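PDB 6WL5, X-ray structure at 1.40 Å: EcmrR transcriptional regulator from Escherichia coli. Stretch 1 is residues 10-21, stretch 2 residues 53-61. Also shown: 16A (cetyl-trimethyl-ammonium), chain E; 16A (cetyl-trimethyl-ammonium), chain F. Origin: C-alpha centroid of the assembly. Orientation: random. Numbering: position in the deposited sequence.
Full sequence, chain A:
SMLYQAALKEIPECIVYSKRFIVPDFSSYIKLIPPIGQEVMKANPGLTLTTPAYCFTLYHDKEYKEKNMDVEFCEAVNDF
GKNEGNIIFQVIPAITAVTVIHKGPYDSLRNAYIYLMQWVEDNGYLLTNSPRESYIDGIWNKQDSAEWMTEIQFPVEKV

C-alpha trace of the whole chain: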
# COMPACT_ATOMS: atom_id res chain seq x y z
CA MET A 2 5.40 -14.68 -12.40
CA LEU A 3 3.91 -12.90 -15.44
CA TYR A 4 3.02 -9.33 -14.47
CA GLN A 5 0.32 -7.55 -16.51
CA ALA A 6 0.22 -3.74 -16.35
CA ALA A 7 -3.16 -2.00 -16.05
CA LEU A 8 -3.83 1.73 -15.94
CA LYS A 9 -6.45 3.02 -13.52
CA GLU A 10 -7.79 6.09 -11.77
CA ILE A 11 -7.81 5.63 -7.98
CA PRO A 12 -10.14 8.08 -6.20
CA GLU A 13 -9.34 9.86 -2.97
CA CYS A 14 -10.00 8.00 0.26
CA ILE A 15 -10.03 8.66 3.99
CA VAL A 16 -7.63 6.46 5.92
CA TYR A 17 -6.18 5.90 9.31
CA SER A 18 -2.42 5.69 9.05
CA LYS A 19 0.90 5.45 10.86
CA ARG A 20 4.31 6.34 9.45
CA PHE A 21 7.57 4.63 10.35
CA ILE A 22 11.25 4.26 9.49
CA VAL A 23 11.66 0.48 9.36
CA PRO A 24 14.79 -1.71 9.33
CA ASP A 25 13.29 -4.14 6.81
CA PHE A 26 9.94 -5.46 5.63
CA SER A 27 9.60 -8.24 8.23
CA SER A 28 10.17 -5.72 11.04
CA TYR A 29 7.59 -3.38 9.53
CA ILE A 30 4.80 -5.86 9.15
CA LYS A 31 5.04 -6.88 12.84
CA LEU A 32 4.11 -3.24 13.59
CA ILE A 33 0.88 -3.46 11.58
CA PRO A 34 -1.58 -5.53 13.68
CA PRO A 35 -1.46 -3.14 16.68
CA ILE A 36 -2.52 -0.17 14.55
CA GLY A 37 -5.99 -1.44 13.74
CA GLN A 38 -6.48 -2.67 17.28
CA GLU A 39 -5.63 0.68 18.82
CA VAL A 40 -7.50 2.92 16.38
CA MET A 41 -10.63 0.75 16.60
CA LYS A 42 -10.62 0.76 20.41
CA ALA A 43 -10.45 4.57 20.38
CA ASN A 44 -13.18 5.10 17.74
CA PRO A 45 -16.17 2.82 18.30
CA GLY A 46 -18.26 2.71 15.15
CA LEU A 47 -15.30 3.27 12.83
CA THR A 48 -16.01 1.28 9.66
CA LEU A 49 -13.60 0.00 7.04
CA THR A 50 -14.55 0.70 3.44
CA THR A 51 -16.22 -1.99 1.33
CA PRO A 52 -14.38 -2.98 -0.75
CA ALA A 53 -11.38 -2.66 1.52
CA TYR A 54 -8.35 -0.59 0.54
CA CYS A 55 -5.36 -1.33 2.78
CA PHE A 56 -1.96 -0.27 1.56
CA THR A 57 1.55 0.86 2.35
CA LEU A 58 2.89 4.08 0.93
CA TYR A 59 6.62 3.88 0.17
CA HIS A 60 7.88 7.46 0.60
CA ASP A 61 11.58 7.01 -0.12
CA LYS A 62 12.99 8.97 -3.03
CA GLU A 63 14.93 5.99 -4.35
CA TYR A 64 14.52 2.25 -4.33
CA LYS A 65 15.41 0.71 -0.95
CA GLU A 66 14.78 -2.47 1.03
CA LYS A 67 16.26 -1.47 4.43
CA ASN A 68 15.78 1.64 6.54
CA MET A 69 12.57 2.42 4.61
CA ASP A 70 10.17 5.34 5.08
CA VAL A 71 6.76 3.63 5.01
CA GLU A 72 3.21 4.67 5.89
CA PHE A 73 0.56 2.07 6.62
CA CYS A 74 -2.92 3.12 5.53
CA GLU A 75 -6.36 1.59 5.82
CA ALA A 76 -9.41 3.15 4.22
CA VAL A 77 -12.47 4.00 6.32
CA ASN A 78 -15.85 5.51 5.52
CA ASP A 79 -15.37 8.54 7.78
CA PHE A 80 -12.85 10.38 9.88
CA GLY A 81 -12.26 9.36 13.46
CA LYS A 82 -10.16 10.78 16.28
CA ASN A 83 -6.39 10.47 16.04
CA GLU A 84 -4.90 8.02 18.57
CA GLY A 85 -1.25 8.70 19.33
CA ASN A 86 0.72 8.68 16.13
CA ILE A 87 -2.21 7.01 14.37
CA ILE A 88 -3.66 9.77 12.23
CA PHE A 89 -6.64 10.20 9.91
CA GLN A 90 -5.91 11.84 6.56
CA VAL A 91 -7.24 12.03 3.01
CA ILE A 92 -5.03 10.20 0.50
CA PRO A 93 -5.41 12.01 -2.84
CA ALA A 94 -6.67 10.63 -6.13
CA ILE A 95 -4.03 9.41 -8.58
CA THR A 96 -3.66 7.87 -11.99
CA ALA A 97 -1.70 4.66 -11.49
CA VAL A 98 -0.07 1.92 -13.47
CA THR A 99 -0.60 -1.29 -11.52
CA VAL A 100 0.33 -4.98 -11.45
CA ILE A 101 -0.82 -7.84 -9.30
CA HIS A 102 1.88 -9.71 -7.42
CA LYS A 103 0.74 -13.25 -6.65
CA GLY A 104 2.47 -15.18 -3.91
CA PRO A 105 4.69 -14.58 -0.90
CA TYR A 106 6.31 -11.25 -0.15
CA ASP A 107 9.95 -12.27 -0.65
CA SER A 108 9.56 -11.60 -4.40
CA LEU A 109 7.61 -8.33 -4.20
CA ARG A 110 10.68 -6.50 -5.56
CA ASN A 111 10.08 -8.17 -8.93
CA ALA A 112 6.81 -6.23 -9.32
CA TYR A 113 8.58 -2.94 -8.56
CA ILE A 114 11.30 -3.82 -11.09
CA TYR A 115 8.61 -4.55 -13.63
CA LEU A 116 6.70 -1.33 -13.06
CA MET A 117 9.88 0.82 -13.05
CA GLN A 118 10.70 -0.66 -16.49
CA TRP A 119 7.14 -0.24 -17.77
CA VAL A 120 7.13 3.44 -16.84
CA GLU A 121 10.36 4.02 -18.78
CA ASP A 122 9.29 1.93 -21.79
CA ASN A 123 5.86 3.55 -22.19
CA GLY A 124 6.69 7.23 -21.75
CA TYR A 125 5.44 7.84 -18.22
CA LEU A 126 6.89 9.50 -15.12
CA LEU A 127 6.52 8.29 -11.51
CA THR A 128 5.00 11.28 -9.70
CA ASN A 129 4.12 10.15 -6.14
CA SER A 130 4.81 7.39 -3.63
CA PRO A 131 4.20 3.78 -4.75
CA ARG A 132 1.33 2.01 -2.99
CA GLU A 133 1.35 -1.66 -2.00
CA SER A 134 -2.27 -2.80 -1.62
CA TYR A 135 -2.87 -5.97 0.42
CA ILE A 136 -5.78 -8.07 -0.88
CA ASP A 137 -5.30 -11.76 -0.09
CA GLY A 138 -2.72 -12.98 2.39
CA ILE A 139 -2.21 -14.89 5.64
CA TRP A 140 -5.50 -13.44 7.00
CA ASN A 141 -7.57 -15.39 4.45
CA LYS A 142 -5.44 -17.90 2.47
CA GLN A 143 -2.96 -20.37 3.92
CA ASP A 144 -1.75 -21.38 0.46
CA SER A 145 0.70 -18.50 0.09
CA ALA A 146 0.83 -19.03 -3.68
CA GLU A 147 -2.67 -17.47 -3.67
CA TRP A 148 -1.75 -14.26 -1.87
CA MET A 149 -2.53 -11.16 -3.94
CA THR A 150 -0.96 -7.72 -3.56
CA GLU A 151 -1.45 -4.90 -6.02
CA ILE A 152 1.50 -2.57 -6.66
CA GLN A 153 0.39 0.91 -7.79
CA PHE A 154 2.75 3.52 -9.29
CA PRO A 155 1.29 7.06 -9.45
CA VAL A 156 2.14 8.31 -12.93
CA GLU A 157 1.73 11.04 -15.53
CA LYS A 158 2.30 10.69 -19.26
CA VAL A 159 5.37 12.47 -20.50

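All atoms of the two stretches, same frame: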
# COMPACT_ATOMS: atom_id res chain seq x y z
N GLU A 10 -7.62 4.91 -12.60
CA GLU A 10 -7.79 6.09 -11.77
C GLU A 10 -8.26 5.62 -10.40
O GLU A 10 -9.27 4.91 -10.29
CB GLU A 10 -8.81 7.07 -12.36
CG GLU A 10 -8.54 7.43 -13.79
CD GLU A 10 -7.48 8.49 -13.97
OE1 GLU A 10 -6.97 9.00 -12.96
OE2 GLU A 10 -7.18 8.83 -15.16
N ILE A 11 -7.52 6.01 -9.36
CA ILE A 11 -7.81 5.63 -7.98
C ILE A 11 -8.34 6.87 -7.27
O ILE A 11 -7.62 7.87 -7.17
CB ILE A 11 -6.59 5.06 -7.26
CG1 ILE A 11 -6.06 3.83 -8.00
CG2 ILE A 11 -6.96 4.67 -5.81
CD1 ILE A 11 -4.70 3.32 -7.49
N PRO A 12 -9.59 6.88 -6.83
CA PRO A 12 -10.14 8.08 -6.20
C PRO A 12 -9.54 8.33 -4.82
O PRO A 12 -8.92 7.45 -4.20
CB PRO A 12 -11.64 7.78 -6.08
CG PRO A 12 -11.85 6.46 -6.76
CD PRO A 12 -10.57 5.78 -6.92
N GLU A 13 -9.75 9.55 -4.33
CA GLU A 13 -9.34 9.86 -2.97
C GLU A 13 -10.07 8.99 -1.96
O GLU A 13 -11.19 8.52 -2.18
CB GLU A 13 -9.53 11.36 -2.68
CG GLU A 13 -10.92 11.78 -2.37
CD GLU A 13 -11.00 13.25 -2.03
OE1 GLU A 13 -11.91 13.59 -1.29
OE2 GLU A 13 -10.16 14.05 -2.50
N CYS A 14 -9.40 8.75 -0.84
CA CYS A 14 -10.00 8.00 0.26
C CYS A 14 -9.55 8.59 1.58
O CYS A 14 -8.53 9.26 1.67
CB CYS A 14 -9.61 6.53 0.20
SG CYS A 14 -7.83 6.19 0.27
N ILE A 15 -10.37 8.34 2.61
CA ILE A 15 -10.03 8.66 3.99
C ILE A 15 -9.41 7.41 4.57
O ILE A 15 -9.95 6.31 4.38
CB ILE A 15 -11.28 9.03 4.79
CG1 ILE A 15 -12.07 10.14 4.10
CG2 ILE A 15 -10.91 9.39 6.25
CD1 ILE A 15 -13.46 10.32 4.68
N VAL A 16 -8.30 7.57 5.29
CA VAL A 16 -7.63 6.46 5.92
C VAL A 16 -7.27 6.82 7.36
O VAL A 16 -7.13 7.99 7.72
CB VAL A 16 -6.33 6.06 5.18
CG1 VAL A 16 -6.61 5.75 3.73
CG2 VAL A 16 -5.21 7.11 5.32
N TYR A 17 -7.06 5.79 8.16
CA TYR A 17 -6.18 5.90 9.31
C TYR A 17 -4.81 5.38 8.90
O TYR A 17 -4.71 4.58 7.97
CB TYR A 17 -6.72 5.21 10.56
CG TYR A 17 -6.92 3.73 10.53
CD1 TYR A 17 -5.87 2.85 10.78
CD2 TYR A 17 -8.19 3.20 10.33
CE1 TYR A 17 -6.09 1.47 10.80
CE2 TYR A 17 -8.40 1.84 10.35
CZ TYR A 17 -7.36 0.99 10.57
OH TYR A 17 -7.65 -0.34 10.59
N SER A 18 -3.77 5.92 9.54
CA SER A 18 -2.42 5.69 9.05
C SER A 18 -1.39 5.89 10.16
O SER A 18 -1.64 6.59 11.15
CB SER A 18 -2.13 6.65 7.88
OG SER A 18 -2.15 8.00 8.34
N LYS A 19 -0.25 5.23 10.00
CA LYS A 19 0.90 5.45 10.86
C LYS A 19 2.15 5.35 10.01
O LYS A 19 2.25 4.48 9.16
CB LYS A 19 0.95 4.44 12.03
CG LYS A 19 1.97 4.82 13.09
CD LYS A 19 1.77 4.04 14.38
CE LYS A 19 2.86 4.33 15.40
NZ LYS A 19 2.52 3.69 16.72
N ARG A 20 3.10 6.26 10.24
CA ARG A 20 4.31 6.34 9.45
C ARG A 20 5.52 5.96 10.30
O ARG A 20 5.57 6.28 11.50
CB ARG A 20 4.48 7.76 8.90
CG ARG A 20 5.59 7.89 7.89
CD ARG A 20 5.36 9.13 7.05
NE ARG A 20 6.48 9.40 6.16
CZ ARG A 20 6.48 10.40 5.30
NH1 ARG A 20 5.40 11.19 5.23
NH2 ARG A 20 7.52 10.62 4.50
N PHE A 21 6.46 5.28 9.67
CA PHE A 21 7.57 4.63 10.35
C PHE A 21 8.83 4.70 9.48
O PHE A 21 8.74 4.66 8.25
CB PHE A 21 7.38 3.10 10.54
CG PHE A 21 6.12 2.68 11.22
CD1 PHE A 21 6.11 2.52 12.59
CD2 PHE A 21 5.00 2.32 10.49
CE1 PHE A 21 4.98 2.08 13.25
CE2 PHE A 21 3.87 1.85 11.15
CZ PHE A 21 3.86 1.75 12.53
N ALA A 53 -12.50 -3.13 0.74
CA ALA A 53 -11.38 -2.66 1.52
C ALA A 53 -10.33 -2.02 0.62
O ALA A 53 -10.18 -2.35 -0.56
CB ALA A 53 -10.74 -3.85 2.26
N TYR A 54 -9.54 -1.12 1.21
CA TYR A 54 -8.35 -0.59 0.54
C TYR A 54 -7.30 -0.36 1.63
O TYR A 54 -7.39 0.59 2.41
CB TYR A 54 -8.67 0.69 -0.21
CG TYR A 54 -7.56 1.27 -1.09
CD1 TYR A 54 -6.57 0.48 -1.65
CD2 TYR A 54 -7.54 2.63 -1.39
CE1 TYR A 54 -5.58 1.02 -2.48
CE2 TYR A 54 -6.56 3.18 -2.20
CZ TYR A 54 -5.58 2.38 -2.74
OH TYR A 54 -4.61 3.00 -3.55
N CYS A 55 -6.34 -1.26 1.70
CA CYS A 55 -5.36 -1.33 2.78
C CYS A 55 -4.00 -1.38 2.12
O CYS A 55 -3.76 -2.28 1.32
CB CYS A 55 -5.61 -2.59 3.59
SG CYS A 55 -4.38 -2.85 4.88
N PHE A 56 -3.15 -0.40 2.39
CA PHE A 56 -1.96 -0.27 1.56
C PHE A 56 -0.85 0.45 2.31
O PHE A 56 -1.08 1.22 3.26
CB PHE A 56 -2.25 0.50 0.26
CG PHE A 56 -2.84 1.86 0.47
CD1 PHE A 56 -4.20 2.01 0.68
CD2 PHE A 56 -2.05 3.01 0.45
CE1 PHE A 56 -4.79 3.26 0.88
CE2 PHE A 56 -2.63 4.27 0.62
CZ PHE A 56 -4.01 4.39 0.83
N THR A 57 0.37 0.15 1.89
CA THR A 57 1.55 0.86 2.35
C THR A 57 1.93 1.89 1.29
O THR A 57 2.03 1.57 0.11
CB THR A 57 2.71 -0.10 2.56
OG1 THR A 57 2.34 -1.02 3.59
CG2 THR A 57 4.01 0.65 2.96
N LEU A 58 2.21 3.11 1.74
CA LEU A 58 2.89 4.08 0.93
C LEU A 58 4.39 3.99 1.18
O LEU A 58 4.84 4.09 2.34
CB LEU A 58 2.39 5.47 1.28
CG LEU A 58 0.91 5.76 0.99
CD1 LEU A 58 0.50 7.12 1.47
CD2 LEU A 58 0.70 5.59 -0.48
N TYR A 59 5.16 3.85 0.11
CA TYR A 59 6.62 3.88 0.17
C TYR A 59 7.12 5.27 -0.22
O TYR A 59 7.11 5.61 -1.40
CB TYR A 59 7.18 2.81 -0.76
CG TYR A 59 7.02 1.41 -0.15
CD1 TYR A 59 7.98 0.87 0.68
CD2 TYR A 59 5.89 0.63 -0.41
CE1 TYR A 59 7.82 -0.38 1.27
CE2 TYR A 59 5.72 -0.62 0.16
CZ TYR A 59 6.70 -1.14 0.99
OH TYR A 59 6.57 -2.42 1.54
N HIS A 60 7.57 6.04 0.77
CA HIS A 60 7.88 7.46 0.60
C HIS A 60 9.34 7.75 0.27
O HIS A 60 9.67 8.92 0.00
CB HIS A 60 7.50 8.21 1.88
CG HIS A 60 6.02 8.31 2.10
ND1 HIS A 60 5.17 8.86 1.17
CD2 HIS A 60 5.25 7.97 3.16
CE1 HIS A 60 3.94 8.86 1.64
NE2 HIS A 60 3.96 8.34 2.86
N ASP A 61 10.19 6.74 0.19
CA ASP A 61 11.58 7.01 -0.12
C ASP A 61 11.71 7.56 -1.53
O ASP A 61 10.89 7.31 -2.40
CB ASP A 61 12.42 5.75 0.05
CG ASP A 61 12.75 5.49 1.52
OD1 ASP A 61 13.30 6.39 2.17
OD2 ASP A 61 12.41 4.39 2.00
C1 16A E . 13.77 7.36 -12.77
C2 16A E . 13.40 6.89 -11.37
C3 16A E . 14.13 5.60 -10.99
C4 16A E . 13.43 4.77 -9.91
C5 16A E . 12.49 5.55 -8.98
C6 16A E . 12.11 4.68 -7.79
C7 16A E . 11.55 5.43 -6.59
C8 16A E . 11.44 4.46 -5.42
C9 16A E . 10.06 4.48 -4.83
C10 16A E . 10.04 4.31 -3.31
C11 16A E . 10.72 3.06 -2.76
C12 16A E . 10.01 1.76 -3.11
C13 16A E . 10.46 0.69 -2.12
C14 16A E . 9.54 -0.52 -2.22
C15 16A E . 10.09 -1.69 -1.41
C16 16A E . 9.02 -2.75 -1.36
N1 16A E . 9.50 -4.01 -0.78
C17 16A E . 10.16 -3.84 0.53
C18 16A E . 8.27 -4.81 -0.66
C19 16A E . 10.34 -4.73 -1.74
C1 16A F . 0.60 -18.66 14.72
C2 16A F . 0.93 -18.07 13.38
C3 16A F . 0.70 -16.58 13.56
C4 16A F . 0.33 -15.95 12.25
C5 16A F . -0.06 -14.52 12.52
C6 16A F . -1.07 -14.07 11.50
C7 16A F . -1.48 -12.65 11.78
C8 16A F . -2.35 -12.12 10.68
C9 16A F . -2.77 -10.70 10.97
C10 16A F . -3.12 -10.03 9.67
C11 16A F . -3.09 -8.50 9.67
C12 16A F . -3.15 -8.17 8.18
C13 16A F . -3.37 -6.72 7.77
C14 16A F . -3.85 -6.54 6.30
C15 16A F . -5.34 -6.24 6.29
C16 16A F . -6.27 -7.24 5.62
N1 16A F . -7.22 -6.58 4.70
C17 16A F . -6.58 -6.29 3.41
C18 16A F . -8.33 -7.51 4.49
C19 16A F . -7.78 -5.31 5.19

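Stretch 1 contains the end of one strand, residues 10-11, and a second strand from 14 onward; stretch 2 carries a strand at 55-59. Their chains run in the same general direction, as the nearest CA pairs show: Cys-14 CA to Tyr-54 CA is 8.8 Å, Val-16 CA to Cys-55 CA 8.7 Å, and Arg-20 CA to Leu-58 CA 8.9 Å. These separations are too wide for adjacent paired strands, and no hydrogen bond crosses between the stretches. The contact is therefore made by side chains, and it buries a modest 288 Å² summed over both sides.

At one end, Ile-11, Cys-14 and Tyr-54 all direct their CA-to-CB bonds toward the opposing stretch. Ile-11 CG2 lies 3.7 Å from Tyr-54 OH and 3.9 Å from Tyr-54 CE2, an oblique approach that sets an aliphatic methyl against the aromatic ring. The tyrosine hydroxyl is hydrogen-bonded elsewhere in the structure. Cys-14, with chi1 in the p well, brings its sulfur up to two aromatic rings that both lie on the same side of it: Cys-14 SG is 3.9 Å from Tyr-54 CD2 and 4.3 Å from Phe-56 CZ. The sulfur lies 70° off the Tyr-54 ring normal, an oblique position, but 76° off that of Phe-56, at the ring edge. Phe-56 starts sideways at CB, yet its ring reaches across, and Val-16 CG1 meets Phe-56 CZ at 4.1 Å in an apolar contact.

The far end uses different chemistry. Arg-20, extended with chi1, chi2 and chi3 all t, lays its guanidinium flat on the His-60 imidazole. The centres are 4.0 Å apart, the planes incline by 29°, and Arg-20 CZ approaches His-60 CD2 to 3.5 Å. Stacking two planar π systems leaves their in-plane nitrogens free to bond outward, and both side chains do hydrogen-bond elsewhere in the structure.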